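Local coordinates for methanogen homoaconitase small subunit (PDB 2PKP), which forms, with its large-subunit partner, a hydro-lyase that converts (R)-homocitrate to homoisocitrate by way of cis-homoaconitate, at residues 104-115 against 127-137. Numbering follows the deposited sequence.
Sequences IANTDEIKDGDI and ITNKNKTIKCE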
loop_
_atom_site.group_PDB
_atom_site.type_symbol
_atom_site.label_atom_id
_atom_site.label_comp_id
_atom_site.label_asym_id
_atom_site.label_seq_id
_atom_site.Cartn_x
_atom_site.Cartn_y
_atom_site.Cartn_z
ATOM N N ILE A 104 17.053 4.490 5.859
ATOM C CA ILE A 104 18.141 4.563 6.838
ATOM C C ILE A 104 17.872 5.661 7.864
ATOM O O ILE A 104 17.518 6.778 7.500
ATOM C CB ILE A 104 19.493 4.847 6.142
ATOM C CG1 ILE A 104 19.862 3.660 5.249
ATOM C CG2 ILE A 104 20.598 5.101 7.188
ATOM C CD1 ILE A 104 21.151 3.861 4.464
ATOM N N ALA A 105 18.028 5.332 9.144
ATOM C CA ALA A 105 17.807 6.292 10.228
ATOM C C ALA A 105 18.376 5.761 11.538
ATOM O O ALA A 105 18.712 4.575 11.644
ATOM C CB ALA A 105 16.308 6.560 10.398
ATOM N N ASN A 106 18.487 6.633 12.538
ATOM C CA ASN A 106 18.983 6.194 13.834
ATOM C C ASN A 106 17.798 5.553 14.546
ATOM O O ASN A 106 17.028 6.230 15.231
ATOM C CB ASN A 106 19.517 7.366 14.663
ATOM C CG ASN A 106 20.022 6.920 16.027
ATOM O OD1 ASN A 106 20.076 5.718 16.324
ATOM N ND2 ASN A 106 20.394 7.879 16.863
ATOM N N THR A 107 17.659 4.241 14.389
ATOM C CA THR A 107 16.539 3.536 14.985
ATOM C C THR A 107 16.562 3.423 16.500
ATOM O O THR A 107 15.645 2.854 17.081
ATOM C CB THR A 107 16.367 2.140 14.376
ATOM O OG1 THR A 107 17.563 1.383 14.570
ATOM C CG2 THR A 107 16.073 2.250 12.892
ATOM N N ASP A 108 17.602 3.938 17.149
ATOM C CA ASP A 108 17.617 3.902 18.612
ATOM C C ASP A 108 16.503 4.859 19.076
ATOM O O ASP A 108 16.021 4.773 20.202
ATOM C CB ASP A 108 18.961 4.385 19.186
ATOM C CG ASP A 108 20.111 3.421 18.912
ATOM O OD1 ASP A 108 19.861 2.223 18.656
ATOM O OD2 ASP A 108 21.278 3.868 18.972
ATOM N N GLU A 109 16.094 5.760 18.183
ATOM C CA GLU A 109 15.055 6.740 18.484
ATOM C C GLU A 109 13.659 6.140 18.414
ATOM O O GLU A 109 12.683 6.785 18.796
ATOM C CB GLU A 109 15.127 7.918 17.502
ATOM C CG GLU A 109 16.431 8.709 17.524
ATOM C CD GLU A 109 16.629 9.526 18.800
ATOM O OE1 GLU A 109 15.687 9.623 19.609
ATOM O OE2 GLU A 109 17.731 10.085 18.984
ATOM N N ILE A 110 13.565 4.912 17.921
ATOM C CA ILE A 110 12.277 4.245 17.778
ATOM C C ILE A 110 12.146 3.019 18.676
ATOM O O ILE A 110 13.058 2.191 18.753
ATOM C CB ILE A 110 12.048 3.817 16.313
ATOM C CG1 ILE A 110 12.215 5.030 15.386
ATOM C CG2 ILE A 110 10.661 3.205 16.163
ATOM C CD1 ILE A 110 12.233 4.679 13.900
ATOM N N LYS A 111 11.002 2.908 19.344
ATOM C CA LYS A 111 10.738 1.792 20.241
ATOM C C LYS A 111 9.669 0.897 19.650
ATOM O O LYS A 111 8.853 1.346 18.846
ATOM C CB LYS A 111 10.273 2.299 21.608
ATOM C CG LYS A 111 11.305 3.126 22.351
ATOM C CD LYS A 111 12.528 2.289 22.686
ATOM C CE LYS A 111 13.527 3.076 23.532
ATOM N NZ LYS A 111 14.675 2.224 23.978
ATOM N N ASP A 112 9.672 -0.368 20.057
ATOM C CA ASP A 112 8.690 -1.319 19.563
ATOM C C ASP A 112 7.308 -0.796 19.914
ATOM O O ASP A 112 7.098 -0.284 21.013
ATOM C CB ASP A 112 8.903 -2.692 20.203
ATOM C CG ASP A 112 8.021 -3.754 19.592
ATOM O OD1 ASP A 112 8.140 -3.996 18.373
ATOM O OD2 ASP A 112 7.201 -4.346 20.327
ATOM N N GLY A 113 6.374 -0.904 18.973
ATOM C CA GLY A 113 5.024 -0.433 19.220
ATOM C C GLY A 113 4.788 1.044 18.945
ATOM O O GLY A 113 3.648 1.508 19.024
ATOM N N ASP A 114 5.839 1.799 18.640
ATOM C CA ASP A 114 5.647 3.222 18.342
ATOM C C ASP A 114 4.862 3.338 17.046
ATOM O O ASP A 114 4.894 2.436 16.209
ATOM C CB ASP A 114 6.984 3.959 18.145
ATOM C CG ASP A 114 7.670 4.321 19.460
ATOM O OD1 ASP A 114 6.991 4.394 20.504
ATOM O OD2 ASP A 114 8.894 4.553 19.438
ATOM N N ILE A 115 4.134 4.438 16.888
ATOM C CA ILE A 115 3.409 4.676 15.650
ATOM C C ILE A 115 4.340 5.613 14.882
ATOM O O ILE A 115 4.661 6.703 15.365
ATOM C CB ILE A 115 2.058 5.374 15.900
ATOM C CG1 ILE A 115 1.183 4.496 16.802
ATOM C CG2 ILE A 115 1.363 5.656 14.562
ATOM C CD1 ILE A 115 0.945 3.098 16.262
ATOM N N ILE A 127 7.544 10.204 14.912
ATOM C CA ILE A 127 7.199 9.182 15.891
ATOM C C ILE A 127 6.090 9.874 16.668
ATOM O O ILE A 127 6.322 10.493 17.710
ATOM C CB ILE A 127 8.404 8.866 16.799
ATOM C CG1 ILE A 127 9.638 8.607 15.925
ATOM C CG2 ILE A 127 8.100 7.645 17.660
ATOM C CD1 ILE A 127 10.912 8.364 16.695
ATOM N N THR A 128 4.882 9.775 16.118
ATOM C CA THR A 128 3.701 10.431 16.656
ATOM C C THR A 128 3.425 10.294 18.144
ATOM O O THR A 128 3.105 11.281 18.793
ATOM C CB THR A 128 2.439 10.003 15.871
ATOM O OG1 THR A 128 2.174 8.615 16.101
ATOM C CG2 THR A 128 2.650 10.232 14.372
ATOM N N ASN A 129 3.546 9.090 18.694
ATOM C CA ASN A 129 3.279 8.903 20.117
ATOM C C ASN A 129 4.412 9.388 21.034
ATOM O O ASN A 129 4.286 9.349 22.262
ATOM C CB ASN A 129 2.972 7.427 20.402
ATOM C CG ASN A 129 4.105 6.502 19.976
ATOM O OD1 ASN A 129 4.499 6.482 18.808
ATOM N ND2 ASN A 129 4.635 5.736 20.925
ATOM N N LYS A 130 5.512 9.858 20.451
ATOM C CA LYS A 130 6.635 10.331 21.259
ATOM C C LYS A 130 6.949 11.815 21.038
ATOM O O LYS A 130 7.949 12.329 21.536
ATOM C CB LYS A 130 7.885 9.494 20.962
ATOM C CG LYS A 130 7.808 8.032 21.408
ATOM C CD LYS A 130 7.683 7.918 22.926
ATOM C CE LYS A 130 8.266 6.600 23.455
ATOM N NZ LYS A 130 7.580 5.383 22.945
ATOM N N ASN A 131 6.092 12.497 20.287
ATOM C CA ASN A 131 6.283 13.912 20.000
ATOM C C ASN A 131 7.688 14.265 19.524
ATOM O O ASN A 131 8.330 15.174 20.051
ATOM C CB ASN A 131 5.931 14.764 21.222
ATOM C CG ASN A 131 4.449 14.798 21.486
ATOM O OD1 ASN A 131 3.648 14.912 20.554
ATOM N ND2 ASN A 131 4.068 14.706 22.753
ATOM N N LYS A 132 8.169 13.530 18.531
ATOM C CA LYS A 132 9.474 13.808 17.972
ATOM C C LYS A 132 9.566 13.321 16.533
ATOM O O LYS A 132 8.839 12.420 16.112
ATOM C CB LYS A 132 10.586 13.187 18.821
ATOM C CG LYS A 132 10.569 11.677 18.951
ATOM C CD LYS A 132 11.828 11.230 19.698
ATOM C CE LYS A 132 11.906 9.730 19.860
ATOM N NZ LYS A 132 13.167 9.349 20.557
ATOM N N THR A 133 10.462 13.947 15.786
ATOM C CA THR A 133 10.678 13.619 14.391
ATOM C C THR A 133 12.174 13.457 14.181
ATOM O O THR A 133 12.963 14.231 14.721
ATOM C CB THR A 133 10.159 14.756 13.501
ATOM O OG1 THR A 133 8.775 14.970 13.790
ATOM C CG2 THR A 133 10.326 14.418 12.017
ATOM N N ILE A 134 12.569 12.439 13.425
ATOM C CA ILE A 134 13.982 12.224 13.152
ATOM C C ILE A 134 14.214 12.217 11.650
ATOM O O ILE A 134 13.307 11.915 10.871
ATOM C CB ILE A 134 14.495 10.888 13.748
ATOM C CG1 ILE A 134 13.816 9.702 13.058
ATOM C CG2 ILE A 134 14.220 10.847 15.254
ATOM C CD1 ILE A 134 14.242 8.337 13.614
ATOM N N LYS A 135 15.424 12.578 11.239
ATOM C CA LYS A 135 15.743 12.576 9.822
ATOM C C LYS A 135 16.025 11.148 9.379
ATOM O O LYS A 135 16.412 10.300 10.185
ATOM C CB LYS A 135 16.980 13.434 9.534
ATOM C CG LYS A 135 16.753 14.927 9.704
ATOM C CD LYS A 135 17.967 15.717 9.257
ATOM C CE LYS A 135 17.728 17.214 9.363
ATOM N NZ LYS A 135 18.974 17.962 9.049
ATOM N N CYS A 136 15.819 10.890 8.092
ATOM C CA CYS A 136 16.097 9.583 7.523
ATOM C C CYS A 136 16.640 9.819 6.122
ATOM O O CYS A 136 16.598 10.935 5.603
ATOM C CB CYS A 136 14.833 8.709 7.454
ATOM S SG CYS A 136 13.523 9.274 6.322
ATOM N N GLU A 137 17.171 8.767 5.526
ATOM C CA GLU A 137 17.701 8.849 4.185
ATOM C C GLU A 137 16.966 7.817 3.353
ATOM O O GLU A 137 16.966 6.623 3.678
ATOM C CB GLU A 137 19.202 8.564 4.180
ATOM C CG GLU A 137 19.764 8.306 2.788
ATOM C CD GLU A 137 21.279 8.316 2.755
ATOM O OE1 GLU A 137 21.896 7.680 3.635
ATOM O OE2 GLU A 137 21.853 8.956 1.842
HETATM O O HOH W 1 17.829 9.401 12.232
#
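Asp114 meets two side chains of 127-137 through one oxygen, OD1. Lys130 NZ forms a salt bridge to Asp114 OD1 at 2.7 Å, on the syn lone pair, while Asn129 ND2 donates from above the carboxylate plane. The asparagine amide suits this place because it bonds both ways: OD1 of Asn129 accepts from Ile115 N at 2.8 Å. Its CG sits between backbone N and carbonyl carbon (chi1 58°), which turns the amide toward both partners. Asp114 OD2 takes Lys111 N at 2.7 Å within a type II turn whose Gly113 has a positive phi. An alanine in place of Asp114 would probably leave the ammonium of Lys130 without its countercharge and Lys111 N without its acceptor.

A second salt bridge joins Lys132 NZ to Glu109 OE1 at 2.7 Å; the lysine, extended beyond CG, also reaches Glu109 O weakly. Apolar groups meet beside these charges: Ile127 CD1 lies 3.8 Å from Ile110 CG1, and Ile134 CG2 rests against the aliphatic CB of Glu109.

Backbone pairing closes the far end, where Ile104 and Glu137 form a single antiparallel hydrogen-bonded bridge (Ile104 N to Glu137 O, 3.1 Å). Nearby, a water links Asn106 N to Lys135 O.

Two charge pairs and a patch of isoleucine contacts thus probably fix the 104-115 connection against the hairpin of strands 124-127 and 132-135, where side chains do most of the bonding.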